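Local coordinates for DNA replication licensing factor MCM related protein (Thermoplasma acidophilum, PDB 4ME3) that forms the zinc-containing N-terminal part of an archaeal MCM, which probably binds single-stranded DNA and unwinds it as an ATP-driven replication helicase, at residues 161-166 with 183-188; 23-28 with 45-50; 64-69 with 101-106. All coordinates share one frame; numbering follows the deposited sequence.

Contact 1. Residues 161-166 with 183-188; sequences NRLSEP and FKLRPN
One face of the F183 ring is covered by the pyrrolidine of P166: CG of P166 sits over the middle of the ring, 3.6 Å from its centroid and 11° off the ring normal, a CH-pi contact. The carbonyl of the same proline also meets the ring, its O lying 3.4 Å from CE2 of F183. The E165 carboxylate stands almost square to the ring, the two planes 86° apart, and touches F183 at CB and the main chain rather than at the aromatic carbons. Its OE2 comes within 3.0 Å of the F183 carbonyl O. Two acceptors meet there with no hydrogen bond between them, which would tend to raise the proton affinity of the acid. A water bridges the segments, taking the N-H of F183 (2.7 Å from N to the water) and donating to OE1 of E165; with R176, a weak, long ion-pair partner of E165, it may partly offset this. E165 reaches this place with CG displaced from a staggered position (chi1 -115°). Two residues further along, L185 meets L163, CD2 to CD2 at 4.2 Å. R176 also bonds the P166 carbonyl. The F183 side chain is about 4 Å from those of C147 and C169, so this CH-pi contact borders the four-cysteine zinc site. Strand 183-185 pairs antiparallel with strand 123-147, whose F145 touches E165, P166 and L185, while P166 also rests on T154 and V156 of strand 153-157; the 161-166 loop thereby packs against this arm of the sheet, next to the zinc.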
loop_
_atom_site.group_PDB
_atom_site.type_symbol
_atom_site.label_atom_id
_atom_site.label_comp_id
_atom_site.label_asym_id
_atom_site.label_seq_id
_atom_site.Cartn_x
_atom_site.Cartn_y
_atom_site.Cartn_z
ATOM N N ASN A 161 9.111 3.529 -7.940
ATOM C CA ASN A 161 10.318 2.752 -8.184
ATOM C C ASN A 161 11.563 3.627 -8.132
ATOM O O ASN A 161 12.654 3.147 -7.825
ATOM C CB ASN A 161 10.226 2.042 -9.535
ATOM C CG ASN A 161 9.158 0.966 -9.553
ATOM O OD1 ASN A 161 8.361 0.850 -8.622
ATOM N ND2 ASN A 161 9.135 0.170 -10.617
ATOM N N ARG A 162 11.393 4.911 -8.437
ATOM C CA ARG A 162 12.487 5.870 -8.350
ATOM C C ARG A 162 12.465 6.560 -6.988
ATOM O O ARG A 162 11.401 6.854 -6.452
ATOM C CB ARG A 162 12.381 6.912 -9.466
ATOM C CG ARG A 162 11.179 7.835 -9.342
ATOM C CD ARG A 162 11.243 8.974 -10.343
ATOM N NE ARG A 162 11.029 8.527 -11.718
ATOM C CZ ARG A 162 11.108 9.322 -12.781
ATOM N NH1 ARG A 162 11.404 10.607 -12.632
ATOM N NH2 ARG A 162 10.896 8.832 -13.994
ATOM N N LEU A 163 13.648 6.814 -6.441
ATOM C CA LEU A 163 13.775 7.434 -5.126
ATOM C C LEU A 163 13.188 8.843 -5.100
ATOM O O LEU A 163 13.516 9.676 -5.943
ATOM C CB LEU A 163 15.249 7.493 -4.721
ATOM C CG LEU A 163 15.547 8.094 -3.346
ATOM C CD1 LEU A 163 15.099 7.151 -2.240
ATOM C CD2 LEU A 163 17.024 8.418 -3.215
ATOM N N SER A 164 12.318 9.101 -4.127
ATOM C CA SER A 164 11.783 10.439 -3.905
ATOM C C SER A 164 12.624 11.159 -2.856
ATOM O O SER A 164 12.693 10.725 -1.707
ATOM C CB SER A 164 10.329 10.367 -3.437
ATOM O OG SER A 164 9.524 9.669 -4.368
ATOM N N GLU A 165 13.267 12.252 -3.257
ATOM C CA GLU A 165 14.113 13.014 -2.346
ATOM C C GLU A 165 13.350 14.207 -1.779
ATOM O O GLU A 165 12.379 14.666 -2.378
ATOM C CB GLU A 165 15.371 13.507 -3.066
ATOM C CG GLU A 165 16.664 12.910 -2.532
ATOM C CD GLU A 165 17.849 13.851 -2.662
ATOM O OE1 GLU A 165 17.697 14.932 -3.269
ATOM O OE2 GLU A 165 18.936 13.510 -2.148
ATOM N N PRO A 166 13.780 14.708 -0.611
ATOM C CA PRO A 166 13.160 15.918 -0.065
ATOM C C PRO A 166 13.690 17.182 -0.733
ATOM O O PRO A 166 14.796 17.182 -1.271
ATOM C CB PRO A 166 13.566 15.885 1.410
ATOM C CG PRO A 166 14.834 15.109 1.439
ATOM C CD PRO A 166 14.758 14.113 0.317
ATOM N N PHE A 183 20.890 16.447 0.063
ATOM C CA PHE A 183 20.485 15.425 1.020
ATOM C C PHE A 183 21.189 14.096 0.764
ATOM O O PHE A 183 21.309 13.655 -0.379
ATOM C CB PHE A 183 18.972 15.231 0.969
ATOM C CG PHE A 183 18.194 16.407 1.491
ATOM C CD1 PHE A 183 17.993 16.571 2.852
ATOM C CD2 PHE A 183 17.665 17.344 0.623
ATOM C CE1 PHE A 183 17.278 17.650 3.335
ATOM C CE2 PHE A 183 16.948 18.427 1.101
ATOM C CZ PHE A 183 16.755 18.578 2.459
ATOM N N LYS A 184 21.650 13.468 1.839
ATOM C CA LYS A 184 22.332 12.182 1.759
ATOM C C LYS A 184 21.440 11.075 2.308
ATOM O O LYS A 184 21.082 11.091 3.480
ATOM C CB LYS A 184 23.636 12.231 2.556
ATOM C CG LYS A 184 24.427 10.931 2.542
ATOM C CD LYS A 184 25.732 11.056 3.317
ATOM C CE LYS A 184 25.499 10.991 4.819
ATOM N NZ LYS A 184 26.756 11.156 5.602
ATOM N N LEU A 185 21.087 10.115 1.456
ATOM C CA LEU A 185 20.278 8.976 1.876
ATOM C C LEU A 185 21.031 8.142 2.912
ATOM O O LEU A 185 22.213 7.840 2.742
ATOM C CB LEU A 185 19.909 8.113 0.664
ATOM C CG LEU A 185 19.034 6.880 0.920
ATOM C CD1 LEU A 185 17.645 7.278 1.396
ATOM C CD2 LEU A 185 18.941 6.027 -0.336
ATOM N N ARG A 186 20.335 7.780 3.986
ATOM C CA ARG A 186 20.914 6.981 5.061
ATOM C C ARG A 186 20.137 5.675 5.214
ATOM O O ARG A 186 19.221 5.586 6.031
ATOM C CB ARG A 186 20.863 7.755 6.376
ATOM C CG ARG A 186 21.551 9.105 6.332
ATOM C CD ARG A 186 23.060 8.956 6.238
ATOM N NE ARG A 186 23.590 8.146 7.332
ATOM C CZ ARG A 186 23.778 8.590 8.571
ATOM N NH1 ARG A 186 23.479 9.844 8.889
ATOM N NH2 ARG A 186 24.265 7.776 9.498
ATOM N N PRO A 187 20.507 4.653 4.431
ATOM C CA PRO A 187 19.771 3.383 4.421
ATOM C C PRO A 187 19.661 2.727 5.797
ATOM O O PRO A 187 18.614 2.176 6.134
ATOM C CB PRO A 187 20.601 2.506 3.475
ATOM C CG PRO A 187 21.336 3.469 2.609
ATOM C CD PRO A 187 21.641 4.639 3.491
ATOM N N ASN A 188 20.724 2.783 6.591
ATOM C CA ASN A 188 20.719 2.108 7.884
ATOM C C ASN A 188 19.771 2.755 8.896
ATOM O O ASN A 188 19.452 2.153 9.919
ATOM C CB ASN A 188 22.137 2.021 8.452
ATOM C CG ASN A 188 23.048 1.154 7.603
ATOM O OD1 ASN A 188 22.580 0.394 6.754
ATOM N ND2 ASN A 188 24.352 1.258 7.831
HETATM O O HOH W 1 20.337 16.525 -2.623
#

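Contact 2. Residues 23-28 with 45-50; sequences DFFRLY and RTLYVS
Apolar packing joins F24 and F25 of the helix to L47 and V49 of the strand, and no hydrogen bond crosses between the segments. The tightest touch is V49 CG1 against F24 CE2 at 3.3 Å, with CZ of the same ring nearly as near; the methyl approaches this ring obliquely. The other branch of V49, CG2, comes to the edge of the F25 ring, near its plane, 4.1 Å from CE1. With CG1 anti to the backbone N (chi1 168°), one methyl points at F24 and the other at F25. CE1 of F25 also takes CD2 of L47 at 4.1 Å, the two side chains lying alongside each other in opposite senses.

The axes of helix residues 23-27 and strand 46-50 approach to 11.2 Å and run at 84°, nearly perpendicular; the strand pairs in parallel with strand 97-101. This is the helical part of the MCM N-terminal domain, where the phenylalanines are part of the apolar layer between the helices and the two-stranded sheet. Alternation along the strand directs L47 and V49 to the helix. F24, F25, L47 and V49 are all buried.

Ring contacts extend the layer: F24 meets Y30 and Y57, and F25 meets W21. I34 of helix 31-38 touches both F25 and L47.

Polar bonds stay at the margins. NH2 of R26 forms a salt bridge with OD1 of D23 (3.3 Å), the hydrogen bond within it weak. At the strand end S50 takes the N-cap of helix 51-57, its OG bonding weakly to R52 N, while the backbone N-H of S50 goes to Y30 OH.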
loop_
_atom_site.group_PDB
_atom_site.type_symbol
_atom_site.label_atom_id
_atom_site.label_comp_id
_atom_site.label_asym_id
_atom_site.label_seq_id
_atom_site.Cartn_x
_atom_site.Cartn_y
_atom_site.Cartn_z
ATOM N N ASP A 23 -15.407 7.715 12.830
ATOM C CA ASP A 23 -16.690 7.237 13.327
ATOM C C ASP A 23 -16.852 5.746 13.063
ATOM O O ASP A 23 -17.397 5.017 13.891
ATOM C CB ASP A 23 -17.835 8.003 12.669
ATOM C CG ASP A 23 -18.097 9.340 13.315
ATOM O OD1 ASP A 23 -17.600 9.572 14.436
ATOM O OD2 ASP A 23 -18.812 10.155 12.693
ATOM N N PHE A 24 -16.375 5.292 11.908
ATOM C CA PHE A 24 -16.510 3.887 11.543
ATOM C C PHE A 24 -15.790 2.967 12.528
ATOM O O PHE A 24 -16.364 1.989 13.014
ATOM C CB PHE A 24 -15.977 3.631 10.131
ATOM C CG PHE A 24 -15.890 2.176 9.792
ATOM C CD1 PHE A 24 -17.032 1.462 9.464
ATOM C CD2 PHE A 24 -14.678 1.513 9.833
ATOM C CE1 PHE A 24 -16.960 0.116 9.169
ATOM C CE2 PHE A 24 -14.601 0.167 9.544
ATOM C CZ PHE A 24 -15.742 -0.532 9.209
ATOM N N PHE A 25 -14.529 3.275 12.813
ATOM C CA PHE A 25 -13.723 2.424 13.677
ATOM C C PHE A 25 -14.408 2.259 15.028
ATOM O O PHE A 25 -14.444 1.162 15.586
ATOM C CB PHE A 25 -12.326 3.016 13.877
ATOM C CG PHE A 25 -11.438 2.929 12.665
ATOM C CD1 PHE A 25 -11.408 1.786 11.877
ATOM C CD2 PHE A 25 -10.620 3.992 12.321
ATOM C CE1 PHE A 25 -10.587 1.714 10.770
ATOM C CE2 PHE A 25 -9.798 3.925 11.213
ATOM C CZ PHE A 25 -9.780 2.781 10.440
ATOM N N ARG A 26 -14.958 3.352 15.545
ATOM C CA ARG A 26 -15.632 3.325 16.840
ATOM C C ARG A 26 -16.958 2.576 16.768
ATOM O O ARG A 26 -17.198 1.643 17.538
ATOM C CB ARG A 26 -15.878 4.749 17.344
ATOM C CG ARG A 26 -16.415 4.797 18.764
ATOM C CD ARG A 26 -16.815 6.203 19.189
ATOM N NE ARG A 26 -16.665 7.190 18.120
ATOM C CZ ARG A 26 -15.550 7.871 17.870
ATOM N NH1 ARG A 26 -14.457 7.679 18.600
ATOM N NH2 ARG A 26 -15.524 8.749 16.877
ATOM N N LEU A 27 -17.817 2.995 15.843
ATOM C CA LEU A 27 -19.159 2.433 15.715
ATOM C C LEU A 27 -19.155 0.921 15.563
ATOM O O LEU A 27 -19.982 0.236 16.159
ATOM C CB LEU A 27 -19.877 3.037 14.508
ATOM C CG LEU A 27 -20.736 4.275 14.724
ATOM C CD1 LEU A 27 -21.279 4.730 13.381
ATOM C CD2 LEU A 27 -21.874 3.993 15.702
ATOM N N TYR A 28 -18.233 0.397 14.758
ATOM C CA TYR A 28 -18.235 -1.029 14.440
ATOM C C TYR A 28 -17.265 -1.860 15.277
ATOM O O TYR A 28 -17.035 -3.035 14.988
ATOM C CB TYR A 28 -18.022 -1.233 12.937
ATOM C CG TYR A 28 -19.300 -0.965 12.186
ATOM C CD1 TYR A 28 -19.671 0.330 11.850
ATOM C CD2 TYR A 28 -20.171 -1.997 11.870
ATOM C CE1 TYR A 28 -20.850 0.583 11.195
ATOM C CE2 TYR A 28 -21.356 -1.750 11.213
ATOM C CZ TYR A 28 -21.690 -0.459 10.880
ATOM O OH TYR A 28 -22.872 -0.207 10.228
ATOM N N ARG A 45 1.465 -4.293 12.510
ATOM C CA ARG A 45 1.078 -3.008 11.948
ATOM C C ARG A 45 0.088 -3.160 10.803
ATOM O O ARG A 45 0.174 -2.439 9.811
ATOM C CB ARG A 45 2.314 -2.266 11.458
ATOM C CG ARG A 45 3.117 -3.041 10.429
ATOM C CD ARG A 45 4.324 -2.256 9.987
ATOM N NE ARG A 45 5.159 -3.011 9.058
ATOM C CZ ARG A 45 6.453 -2.786 8.864
ATOM N NH1 ARG A 45 7.077 -1.825 9.534
ATOM N NH2 ARG A 45 7.132 -3.530 8.004
ATOM N N THR A 46 -0.844 -4.096 10.955
ATOM C CA THR A 46 -1.892 -4.323 9.967
ATOM C C THR A 46 -3.254 -4.491 10.632
ATOM O O THR A 46 -3.384 -5.178 11.647
ATOM C CB THR A 46 -1.620 -5.592 9.142
ATOM O OG1 THR A 46 -0.341 -5.490 8.506
ATOM C CG2 THR A 46 -2.699 -5.791 8.084
ATOM N N LEU A 47 -4.269 -3.870 10.041
ATOM C CA LEU A 47 -5.648 -4.058 10.465
ATOM C C LEU A 47 -6.485 -4.431 9.254
ATOM O O LEU A 47 -6.428 -3.753 8.235
ATOM C CB LEU A 47 -6.209 -2.774 11.082
ATOM C CG LEU A 47 -7.682 -2.854 11.494
ATOM C CD1 LEU A 47 -7.860 -3.785 12.682
ATOM C CD2 LEU A 47 -8.245 -1.469 11.801
ATOM N N TYR A 48 -7.247 -5.513 9.368
ATOM C CA TYR A 48 -8.224 -5.875 8.349
ATOM C C TYR A 48 -9.599 -5.340 8.720
ATOM O O TYR A 48 -10.075 -5.553 9.834
ATOM C CB TYR A 48 -8.293 -7.391 8.193
ATOM C CG TYR A 48 -7.094 -7.965 7.481
ATOM C CD1 TYR A 48 -7.082 -8.088 6.101
ATOM C CD2 TYR A 48 -5.972 -8.373 8.185
ATOM C CE1 TYR A 48 -5.986 -8.604 5.438
ATOM C CE2 TYR A 48 -4.868 -8.892 7.527
ATOM C CZ TYR A 48 -4.885 -9.004 6.156
ATOM O OH TYR A 48 -3.792 -9.519 5.494
ATOM N N VAL A 49 -10.233 -4.650 7.778
ATOM C CA VAL A 49 -11.581 -4.129 7.974
ATOM C C VAL A 49 -12.538 -4.821 7.015
ATOM O O VAL A 49 -12.237 -4.984 5.834
ATOM C CB VAL A 49 -11.636 -2.606 7.747
ATOM C CG1 VAL A 49 -13.072 -2.127 7.673
ATOM C CG2 VAL A 49 -10.880 -1.880 8.855
ATOM N N SER A 50 -13.693 -5.227 7.527
ATOM C CA SER A 50 -14.658 -5.964 6.721
ATOM C C SER A 50 -15.436 -5.029 5.808
ATOM O O SER A 50 -16.001 -4.036 6.259
ATOM C CB SER A 50 -15.630 -6.724 7.624
ATOM O OG SER A 50 -16.607 -7.394 6.852
#

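Contact 3. Residues 64-69 with 101-106; sequences SILVSP and KDLEEK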
loop_
_atom_site.group_PDB
_atom_site.type_symbol
_atom_site.label_atom_id
_atom_site.label_comp_id
_atom_site.label_asym_id
_atom_site.label_seq_id
_atom_site.Cartn_x
_atom_site.Cartn_y
_atom_site.Cartn_z
ATOM N N SER A 64 -16.983 4.455 -2.531
ATOM C CA SER A 64 -15.894 5.374 -2.828
ATOM C C SER A 64 -14.540 4.714 -2.580
ATOM O O SER A 64 -13.566 5.001 -3.280
ATOM C CB SER A 64 -16.011 6.643 -1.984
ATOM O OG SER A 64 -17.141 7.408 -2.367
ATOM N N ILE A 65 -14.482 3.845 -1.573
ATOM C CA ILE A 65 -13.264 3.084 -1.296
ATOM C C ILE A 65 -12.900 2.192 -2.485
ATOM O O ILE A 65 -11.726 2.042 -2.817
ATOM C CB ILE A 65 -13.408 2.233 -0.018
ATOM C CG1 ILE A 65 -13.543 3.149 1.202
ATOM C CG2 ILE A 65 -12.207 1.315 0.148
ATOM C CD1 ILE A 65 -13.925 2.435 2.484
ATOM N N LEU A 66 -13.901 1.609 -3.137
ATOM C CA LEU A 66 -13.644 0.760 -4.296
ATOM C C LEU A 66 -13.156 1.570 -5.498
ATOM O O LEU A 66 -12.377 1.073 -6.312
ATOM C CB LEU A 66 -14.896 -0.030 -4.673
ATOM C CG LEU A 66 -15.430 -0.970 -3.588
ATOM C CD1 LEU A 66 -16.670 -1.692 -4.078
ATOM C CD2 LEU A 66 -14.363 -1.960 -3.163
ATOM N N VAL A 67 -13.607 2.816 -5.604
ATOM C CA VAL A 67 -13.240 3.668 -6.734
ATOM C C VAL A 67 -11.898 4.372 -6.539
ATOM O O VAL A 67 -11.136 4.537 -7.495
ATOM C CB VAL A 67 -14.319 4.744 -6.990
ATOM C CG1 VAL A 67 -13.849 5.726 -8.052
ATOM C CG2 VAL A 67 -15.626 4.096 -7.400
ATOM N N SER A 68 -11.615 4.788 -5.305
ATOM C CA SER A 68 -10.396 5.529 -4.992
ATOM C C SER A 68 -9.689 4.918 -3.784
ATOM O O SER A 68 -9.496 5.582 -2.764
ATOM C CB SER A 68 -10.720 6.996 -4.699
ATOM O OG SER A 68 -11.470 7.578 -5.752
ATOM N N PRO A 69 -9.285 3.648 -3.900
ATOM C CA PRO A 69 -8.725 2.939 -2.743
ATOM C C PRO A 69 -7.443 3.559 -2.186
ATOM O O PRO A 69 -7.288 3.580 -0.969
ATOM C CB PRO A 69 -8.475 1.523 -3.278
ATOM C CG PRO A 69 -8.438 1.668 -4.773
ATOM C CD PRO A 69 -9.380 2.786 -5.090
ATOM N N LYS A 101 -11.139 -6.657 3.684
ATOM C CA LYS A 101 -11.492 -8.053 3.475
ATOM C C LYS A 101 -12.998 -8.183 3.256
ATOM O O LYS A 101 -13.726 -7.190 3.291
ATOM C CB LYS A 101 -11.058 -8.904 4.672
ATOM C CG LYS A 101 -11.737 -8.522 5.976
ATOM C CD LYS A 101 -11.389 -9.476 7.103
ATOM C CE LYS A 101 -12.033 -9.027 8.404
ATOM N NZ LYS A 101 -11.700 -9.915 9.550
ATOM N N ASP A 102 -13.451 -9.408 3.012
ATOM C CA ASP A 102 -14.873 -9.697 2.847
ATOM C C ASP A 102 -15.479 -8.967 1.643
ATOM O O ASP A 102 -16.579 -8.418 1.716
ATOM C CB ASP A 102 -15.637 -9.349 4.127
ATOM C CG ASP A 102 -15.146 -10.132 5.336
ATOM O OD1 ASP A 102 -14.591 -11.239 5.157
ATOM O OD2 ASP A 102 -15.319 -9.642 6.472
ATOM N N LEU A 103 -14.754 -8.976 0.531
ATOM C CA LEU A 103 -15.215 -8.347 -0.699
ATOM C C LEU A 103 -15.926 -9.328 -1.629
ATOM O O LEU A 103 -16.460 -8.928 -2.662
ATOM C CB LEU A 103 -14.025 -7.739 -1.440
ATOM C CG LEU A 103 -13.469 -6.439 -0.863
ATOM C CD1 LEU A 103 -12.081 -6.164 -1.410
ATOM C CD2 LEU A 103 -14.408 -5.279 -1.180
ATOM N N GLU A 104 -15.931 -10.607 -1.264
ATOM C CA GLU A 104 -16.399 -11.662 -2.164
ATOM C C GLU A 104 -17.865 -11.524 -2.576
ATOM O O GLU A 104 -18.257 -12.004 -3.640
ATOM C CB GLU A 104 -16.164 -13.048 -1.550
ATOM C CG GLU A 104 -17.041 -13.369 -0.351
ATOM C CD GLU A 104 -16.532 -12.750 0.935
ATOM O OE1 GLU A 104 -15.402 -12.216 0.934
ATOM O OE2 GLU A 104 -17.264 -12.802 1.946
ATOM N N GLU A 105 -18.675 -10.882 -1.741
ATOM C CA GLU A 105 -20.088 -10.694 -2.063
ATOM C C GLU A 105 -20.287 -9.471 -2.952
ATOM O O GLU A 105 -21.273 -9.379 -3.684
ATOM C CB GLU A 105 -20.927 -10.564 -0.789
ATOM C CG GLU A 105 -21.017 -11.846 0.024
ATOM C CD GLU A 105 -21.866 -12.907 -0.650
ATOM O OE1 GLU A 105 -22.992 -12.583 -1.085
ATOM O OE2 GLU A 105 -21.405 -14.065 -0.751
ATOM N N LYS A 106 -19.347 -8.533 -2.885
ATOM C CA LYS A 106 -19.411 -7.330 -3.706
ATOM C C LYS A 106 -18.769 -7.580 -5.066
ATOM O O LYS A 106 -19.394 -7.371 -6.106
ATOM C CB LYS A 106 -18.706 -6.169 -3.005
ATOM C CG LYS A 106 -18.726 -4.868 -3.789
ATOM C CD LYS A 106 -20.063 -4.153 -3.671
ATOM C CE LYS A 106 -20.069 -2.863 -4.476
ATOM N NZ LYS A 106 -21.178 -1.952 -4.080
#
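L66 spreads its two methyls over two residues of the facing turn. CD1 lies against the aliphatic part of K106, 3.6 Å from CE and 3.8 Å from CG, the two side chains meeting at a slant; CD2 meets CD2 of L103 at 3.9 Å, here with the two leucines side by side and pointing opposite ways. L66 has CG anti to its carbonyl carbon (chi1 -60°), which carries the fork off the last turn of helix 59-67 toward the turn. In K106, CG is already beside the leucine methyl, and the bend at chi2 (79°) turns the rest of the chain so that CE touches it as well.

The turn itself is type I, from L103 to K106, closed by the bond from K106 N to L103 O at 2.9 Å, so the two residues that touch L66 are held at its ends. On the helix side, S68 N bonds to S64 O at 2.8 Å as the helix finishes.

F51 of helix 51-57 touches L66, L103 and K106 alike. E104 makes a salt bridge with R52, and K106 a weak, long ion pair with E55. L66 also bonds through its backbone to L123, whose side chain touches both L66 and L103. This small apolar cluster marks the junction of an MCM N-terminal domain, where the helical part meets the first long strand of the OB-fold part.

From the N terminus, contact 2 closes first, bringing helix 14-27 back against strand 46-50 around helix 31-38. Contact 3 follows, joining the end of helix 59-67 to the turn after strand 97-101 and closing a loop that holds helix 69-84. Contact 1 comes last, tying a loop to a strand in the OB-fold region, helix 176-179 between them. The three are in series; none nests in or crosses another. Contacts 2 and 3 hold the helical part together around the two-stranded parallel sheet and touch through two probable hydrogen bonds, S50 OG to D102 OD2 (2.6 Å) and K101 N to V49 O. Contact 1 stands apart near the zinc, its centre about 32 Å from that of contact 2.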